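Local coordinates for protein UTR4 (Saccharomyces cerevisiae, PDB 2G80) that probably converts a diketo-methylthiopentyl phosphate to acireductone by enolization and then dephosphorylation, a magnesium-dependent step pair of the methionine salvage pathway, at residues V140-S145 / D176-I181; L77-I82 / D102-Q107. All coordinates share one frame; numbering follows the deposited sequence.

Interaction 2 (77-82 / 102-107) closes along the chain before interaction 1 (140-145 / 176-181) opens, so the two contacts follow in series, with centres about 24 Å apart and nearest atoms about 7 Å apart without touching. Both belong to the haloacid dehalogenase-like part of the chain. Interaction 1 lies in the parallel sheet, where edge strand 177-179 pairs with strand 140-143 and the C-terminal ends of both strands lead toward the magnesium site. Interaction 2 lies in a helical region between strands 33-36 and 140-143, joining the turn after helix 72-78 to the start of helix 103-118. Interaction 1 thus lies close to the magnesium and predicted substrate sites, whereas the helical contact is packing away from them.

Interaction 1 of 2, residues V140-S145 / D176-I181; sequences VFIYSS and DGYFDI
D176 meets V140 twice: its OD2, using the anti lone pair, accepts from V140 N at 3.0 Å and 171°, while D176 N donates to V140 O. Next along, the parallel ladder runs through I142 N to G177 O (3.0 Å), F179 N to I142 O (2.7 Å, bent to 138°) and S144 N to F179 O (3.1 Å). On the F141 face of the sheet, D176 CB lies over the F141 ring, 4.1 Å from its centroid, and F141 CD1 touches F179 CE2 at 3.7 Å. Y143 points CG anti to its backbone N (chi1 -176°); its CD1 packs on F179 CB, with F179 O and D180 O at the ring edge.

Beyond this shell, Y143 OH bonds to G185 O, and K187 reaches both Y143 O and the Y143 ring. D180 caps the following helix, OD1 accepting from T183 N, while OD2 takes V148 N. A water donates to S145 O and accepts from I181 N.

S144 OG bonds to magnesium ligand E39. With S144, S145 and K187 predicted to bind substrate, the paired strand ends probably present these polar groups together at the HAD active site.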
loop_
_atom_site.group_PDB
_atom_site.type_symbol
_atom_site.label_atom_id
_atom_site.label_comp_id
_atom_site.label_asym_id
_atom_site.label_seq_id
_atom_site.Cartn_x
_atom_site.Cartn_y
_atom_site.Cartn_z
ATOM N N VAL A 140 7.669 10.351 -9.176
ATOM C CA VAL A 140 6.540 9.665 -8.546
ATOM C C VAL A 140 6.979 9.023 -7.233
ATOM O O VAL A 140 7.846 8.168 -7.244
ATOM C CB VAL A 140 5.971 8.560 -9.459
ATOM C CG1 VAL A 140 4.855 7.726 -8.728
ATOM C CG2 VAL A 140 5.446 9.178 -10.766
ATOM N N PHE A 141 6.306 9.417 -6.149
ATOM C CA PHE A 141 6.485 8.911 -4.807
ATOM C C PHE A 141 5.176 8.316 -4.288
ATOM O O PHE A 141 4.087 8.805 -4.598
ATOM C CB PHE A 141 6.966 10.032 -3.871
ATOM C CG PHE A 141 8.318 10.562 -4.230
ATOM C CD1 PHE A 141 9.445 10.070 -3.613
ATOM C CD2 PHE A 141 8.464 11.513 -5.239
ATOM C CE1 PHE A 141 10.696 10.535 -3.939
ATOM C CE2 PHE A 141 9.725 11.999 -5.588
ATOM C CZ PHE A 141 10.841 11.518 -4.944
ATOM N N ILE A 142 5.297 7.255 -3.504
ATOM C CA ILE A 142 4.151 6.561 -2.906
ATOM C C ILE A 142 4.106 6.893 -1.407
ATOM O O ILE A 142 5.163 7.029 -0.786
ATOM C CB ILE A 142 4.257 5.023 -3.128
ATOM C CG1 ILE A 142 4.493 4.674 -4.615
ATOM C CG2 ILE A 142 2.998 4.296 -2.639
ATOM C CD1 ILE A 142 3.386 5.060 -5.585
ATOM N N TYR A 143 2.889 7.117 -0.877
ATOM C CA TYR A 143 2.641 7.290 0.565
ATOM C C TYR A 143 1.461 6.401 0.952
ATOM O O TYR A 143 0.352 6.615 0.458
ATOM C CB TYR A 143 2.350 8.747 0.928
ATOM C CG TYR A 143 2.166 9.092 2.413
ATOM C CD1 TYR A 143 2.863 8.409 3.438
ATOM C CD2 TYR A 143 1.414 10.210 2.784
ATOM C CE1 TYR A 143 2.730 8.779 4.796
ATOM C CE2 TYR A 143 1.307 10.603 4.127
ATOM C CZ TYR A 143 1.958 9.892 5.122
ATOM O OH TYR A 143 1.802 10.284 6.415
ATOM N N SER A 144 1.697 5.429 1.838
ATOM C CA SER A 144 0.659 4.463 2.249
ATOM C C SER A 144 0.756 4.043 3.724
ATOM O O SER A 144 1.764 4.264 4.344
ATOM C CB SER A 144 0.769 3.215 1.344
ATOM O OG SER A 144 -0.310 2.315 1.554
ATOM N N SER A 145 -0.305 3.433 4.264
ATOM C CA SER A 145 -0.286 2.854 5.642
ATOM C C SER A 145 0.598 1.596 5.689
ATOM O O SER A 145 1.190 1.285 6.729
ATOM C CB SER A 145 -1.700 2.521 6.145
ATOM O OG SER A 145 -2.356 1.589 5.290
ATOM N N ASP A 176 10.157 6.674 -7.610
ATOM C CA ASP A 176 11.314 7.379 -7.051
ATOM C C ASP A 176 11.456 7.301 -5.535
ATOM O O ASP A 176 12.525 7.611 -4.984
ATOM C CB ASP A 176 11.310 8.804 -7.568
ATOM C CG ASP A 176 11.360 8.832 -9.073
ATOM O OD1 ASP A 176 12.423 8.487 -9.629
ATOM O OD2 ASP A 176 10.316 9.082 -9.695
ATOM N N GLY A 177 10.396 6.882 -4.853
ATOM C CA GLY A 177 10.448 6.781 -3.409
ATOM C C GLY A 177 9.145 6.314 -2.806
ATOM O O GLY A 177 8.122 6.310 -3.456
ATOM N N TYR A 178 9.228 5.940 -1.544
ATOM C CA TYR A 178 8.137 5.349 -0.792
ATOM C C TYR A 178 8.132 5.971 0.576
ATOM O O TYR A 178 9.195 6.132 1.156
ATOM C CB TYR A 178 8.371 3.839 -0.605
ATOM C CG TYR A 178 8.642 3.106 -1.887
ATOM C CD1 TYR A 178 9.952 2.972 -2.372
ATOM C CD2 TYR A 178 7.607 2.535 -2.621
ATOM C CE1 TYR A 178 10.209 2.297 -3.592
ATOM C CE2 TYR A 178 7.852 1.857 -3.841
ATOM C CZ TYR A 178 9.159 1.761 -4.311
ATOM O OH TYR A 178 9.415 1.109 -5.488
ATOM N N PHE A 179 6.947 6.269 1.088
ATOM C CA PHE A 179 6.765 6.793 2.427
ATOM C C PHE A 179 5.691 5.988 3.168
ATOM O O PHE A 179 4.720 5.522 2.568
ATOM C CB PHE A 179 6.389 8.290 2.383
ATOM C CG PHE A 179 7.456 9.155 1.771
ATOM C CD1 PHE A 179 8.575 9.519 2.505
ATOM C CD2 PHE A 179 7.341 9.612 0.453
ATOM C CE1 PHE A 179 9.591 10.320 1.935
ATOM C CE2 PHE A 179 8.336 10.426 -0.121
ATOM C CZ PHE A 179 9.476 10.764 0.620
ATOM N N ASP A 180 5.889 5.805 4.471
ATOM C CA ASP A 180 4.895 5.124 5.308
ATOM C C ASP A 180 4.676 5.927 6.606
ATOM O O ASP A 180 5.247 7.021 6.801
ATOM C CB ASP A 180 5.261 3.613 5.498
ATOM C CG ASP A 180 6.553 3.378 6.314
ATOM O OD1 ASP A 180 6.934 4.199 7.164
ATOM O OD2 ASP A 180 7.198 2.331 6.126
ATOM N N ILE A 181 3.844 5.377 7.480
ATOM C CA ILE A 181 3.519 6.016 8.777
ATOM C C ILE A 181 4.787 6.167 9.627
ATOM O O ILE A 181 4.948 7.178 10.290
ATOM C CB ILE A 181 2.473 5.213 9.580
ATOM C CG1 ILE A 181 1.186 4.953 8.774
ATOM C CG2 ILE A 181 2.179 5.868 10.989
ATOM C CD1 ILE A 181 0.584 6.125 8.127
HETATM O O HOH W 1 3.333 2.345 8.044
#

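Interaction 2 of 2, residues L77-I82 / D102-Q107; sequences LSQFHI and DPILKQ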
loop_
_atom_site.group_PDB
_atom_site.type_symbol
_atom_site.label_atom_id
_atom_site.label_comp_id
_atom_site.label_asym_id
_atom_site.label_seq_id
_atom_site.Cartn_x
_atom_site.Cartn_y
_atom_site.Cartn_z
ATOM N N LEU A 77 8.013 -15.764 14.332
ATOM C CA LEU A 77 6.989 -16.358 15.188
ATOM C C LEU A 77 7.263 -16.270 16.680
ATOM O O LEU A 77 6.329 -16.055 17.441
ATOM C CB LEU A 77 6.685 -17.800 14.772
ATOM C CG LEU A 77 5.911 -17.951 13.456
ATOM C CD1 LEU A 77 5.875 -19.417 13.062
ATOM C CD2 LEU A 77 4.484 -17.418 13.531
ATOM N N SER A 78 8.532 -16.414 17.079
ATOM C CA SER A 78 8.944 -16.323 18.473
ATOM C C SER A 78 8.691 -14.931 19.081
ATOM O O SER A 78 8.440 -14.840 20.275
ATOM C CB SER A 78 10.419 -16.718 18.661
ATOM O OG SER A 78 11.255 -15.781 17.977
ATOM N N GLN A 79 8.722 -13.874 18.264
ATOM C CA GLN A 79 8.455 -12.501 18.741
ATOM C C GLN A 79 6.997 -12.178 19.122
ATOM O O GLN A 79 6.711 -11.054 19.526
ATOM C CB GLN A 79 9.029 -11.476 17.775
ATOM C CG GLN A 79 10.563 -11.575 17.718
ATOM C CD GLN A 79 11.221 -10.321 17.176
ATOM O OE1 GLN A 79 10.811 -9.784 16.154
ATOM N NE2 GLN A 79 12.274 -9.862 17.857
ATOM N N PHE A 80 6.079 -13.133 18.949
ATOM C CA PHE A 80 4.723 -13.018 19.506
ATOM C C PHE A 80 4.741 -13.377 20.989
ATOM O O PHE A 80 3.836 -12.964 21.713
ATOM C CB PHE A 80 3.711 -13.904 18.783
ATOM C CG PHE A 80 3.373 -13.436 17.418
ATOM C CD1 PHE A 80 2.581 -12.287 17.249
ATOM C CD2 PHE A 80 3.820 -14.123 16.289
ATOM C CE1 PHE A 80 2.228 -11.833 15.976
ATOM C CE2 PHE A 80 3.477 -13.696 15.020
ATOM C CZ PHE A 80 2.674 -12.531 14.855
ATOM N N HIS A 81 5.755 -14.141 21.418
ATOM C CA HIS A 81 5.939 -14.598 22.805
ATOM C C HIS A 81 4.837 -15.517 23.335
ATOM O O HIS A 81 4.505 -15.473 24.523
ATOM C CB HIS A 81 6.226 -13.408 23.781
ATOM C CG HIS A 81 7.355 -12.544 23.327
ATOM N ND1 HIS A 81 8.660 -12.990 23.292
ATOM C CD2 HIS A 81 7.370 -11.290 22.823
ATOM C CE1 HIS A 81 9.432 -12.033 22.805
ATOM N NE2 HIS A 81 8.677 -10.986 22.531
ATOM N N ILE A 82 4.311 -16.362 22.446
ATOM C CA ILE A 82 3.293 -17.371 22.756
ATOM C C ILE A 82 3.860 -18.726 22.305
ATOM O O ILE A 82 4.016 -18.964 21.104
ATOM C CB ILE A 82 1.962 -17.127 22.013
ATOM C CG1 ILE A 82 1.393 -15.750 22.345
ATOM C CG2 ILE A 82 0.955 -18.255 22.363
ATOM C CD1 ILE A 82 0.230 -15.339 21.448
ATOM N N ASP A 102 0.136 -4.757 14.555
ATOM C CA ASP A 102 1.236 -5.330 15.340
ATOM C C ASP A 102 2.364 -5.493 14.311
ATOM O O ASP A 102 2.140 -6.162 13.306
ATOM C CB ASP A 102 0.783 -6.677 15.965
ATOM C CG ASP A 102 1.905 -7.466 16.678
ATOM O OD1 ASP A 102 3.097 -7.087 16.664
ATOM O OD2 ASP A 102 1.576 -8.541 17.238
ATOM N N PRO A 103 3.571 -4.910 14.565
ATOM C CA PRO A 103 4.689 -5.054 13.611
ATOM C C PRO A 103 5.201 -6.496 13.397
ATOM O O PRO A 103 5.790 -6.779 12.357
ATOM C CB PRO A 103 5.813 -4.193 14.243
ATOM C CG PRO A 103 5.512 -4.173 15.652
ATOM C CD PRO A 103 3.995 -4.122 15.739
ATOM N N ILE A 104 5.003 -7.377 14.366
ATOM C CA ILE A 104 5.424 -8.768 14.234
ATOM C C ILE A 104 4.475 -9.454 13.244
ATOM O O ILE A 104 4.926 -10.302 12.472
ATOM C CB ILE A 104 5.516 -9.520 15.609
ATOM C CG1 ILE A 104 6.390 -8.728 16.604
ATOM C CG2 ILE A 104 6.035 -10.962 15.390
ATOM C CD1 ILE A 104 7.829 -8.383 16.090
ATOM N N LEU A 105 3.183 -9.087 13.278
ATOM C CA LEU A 105 2.193 -9.554 12.298
ATOM C C LEU A 105 2.581 -9.112 10.880
ATOM O O LEU A 105 2.583 -9.932 9.970
ATOM C CB LEU A 105 0.781 -9.028 12.609
ATOM C CG LEU A 105 -0.348 -9.465 11.642
ATOM C CD1 LEU A 105 -0.484 -10.965 11.667
ATOM C CD2 LEU A 105 -1.690 -8.799 11.979
ATOM N N LYS A 106 2.904 -7.824 10.716
ATOM C CA LYS A 106 3.309 -7.256 9.426
ATOM C C LYS A 106 4.527 -7.923 8.822
ATOM O O LYS A 106 4.582 -8.104 7.596
ATOM C CB LYS A 106 3.520 -5.736 9.492
ATOM C CG LYS A 106 2.313 -4.902 10.014
ATOM C CD LYS A 106 0.980 -5.435 9.503
ATOM C CE LYS A 106 -0.242 -4.599 9.839
ATOM N NZ LYS A 106 -1.426 -5.285 9.176
ATOM N N GLN A 107 5.486 -8.293 9.664
ATOM C CA GLN A 107 6.639 -9.055 9.205
ATOM C C GLN A 107 6.220 -10.447 8.767
ATOM O O GLN A 107 6.673 -10.926 7.737
ATOM C CB GLN A 107 7.687 -9.187 10.289
ATOM C CG GLN A 107 8.384 -7.884 10.601
ATOM C CD GLN A 107 9.255 -8.020 11.798
ATOM O OE1 GLN A 107 10.005 -8.992 11.917
ATOM N NE2 GLN A 107 9.150 -7.067 12.717
#
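F80 covers I104 with the face of its ring. From F80 CB, which does not point at helix 103-118, the first torsion sets CG beside the backbone N (chi1 -71°), and from there the ring comes up to I104. The two side chains run alongside each other in antiparallel fashion. CG stands 4.2 Å from I104 CG2, the methyl that sits over the middle of the ring, 3.7 Å from its centroid and 10° off the normal: a well-centred CH-pi contact. CD1 and CE1 lie on the side nearer D102, whose OD2 approaches F80 CE1 at 3.6 Å from the ring edge, the carboxylate plane standing 83° to the ring. CD2 and CE2 meet the same I104 methyl, and CZ, at the tip, also comes within 3.8 Å of L105 N.

The other branch of I104 turns to Q79: I104 CD1 lies 3.3 Å from Q79 OE1 and also packs on Q79 CB. Replacing F80 by an alanine would probably leave I104 CG2 without its aromatic cover and open a gap beside D102.

The other carboxylate oxygen, D102 OD1, accepts from I104 N at 3.0 Å, from above the carboxylate plane. L88 of helix 85-97 and L108 touch F80 as well. In this helical part of the HAD-family protein, the type I turn S78 to H81 after helix 72-78 packs through its aromatic side chain on the N-capped first turn of helix 103-118.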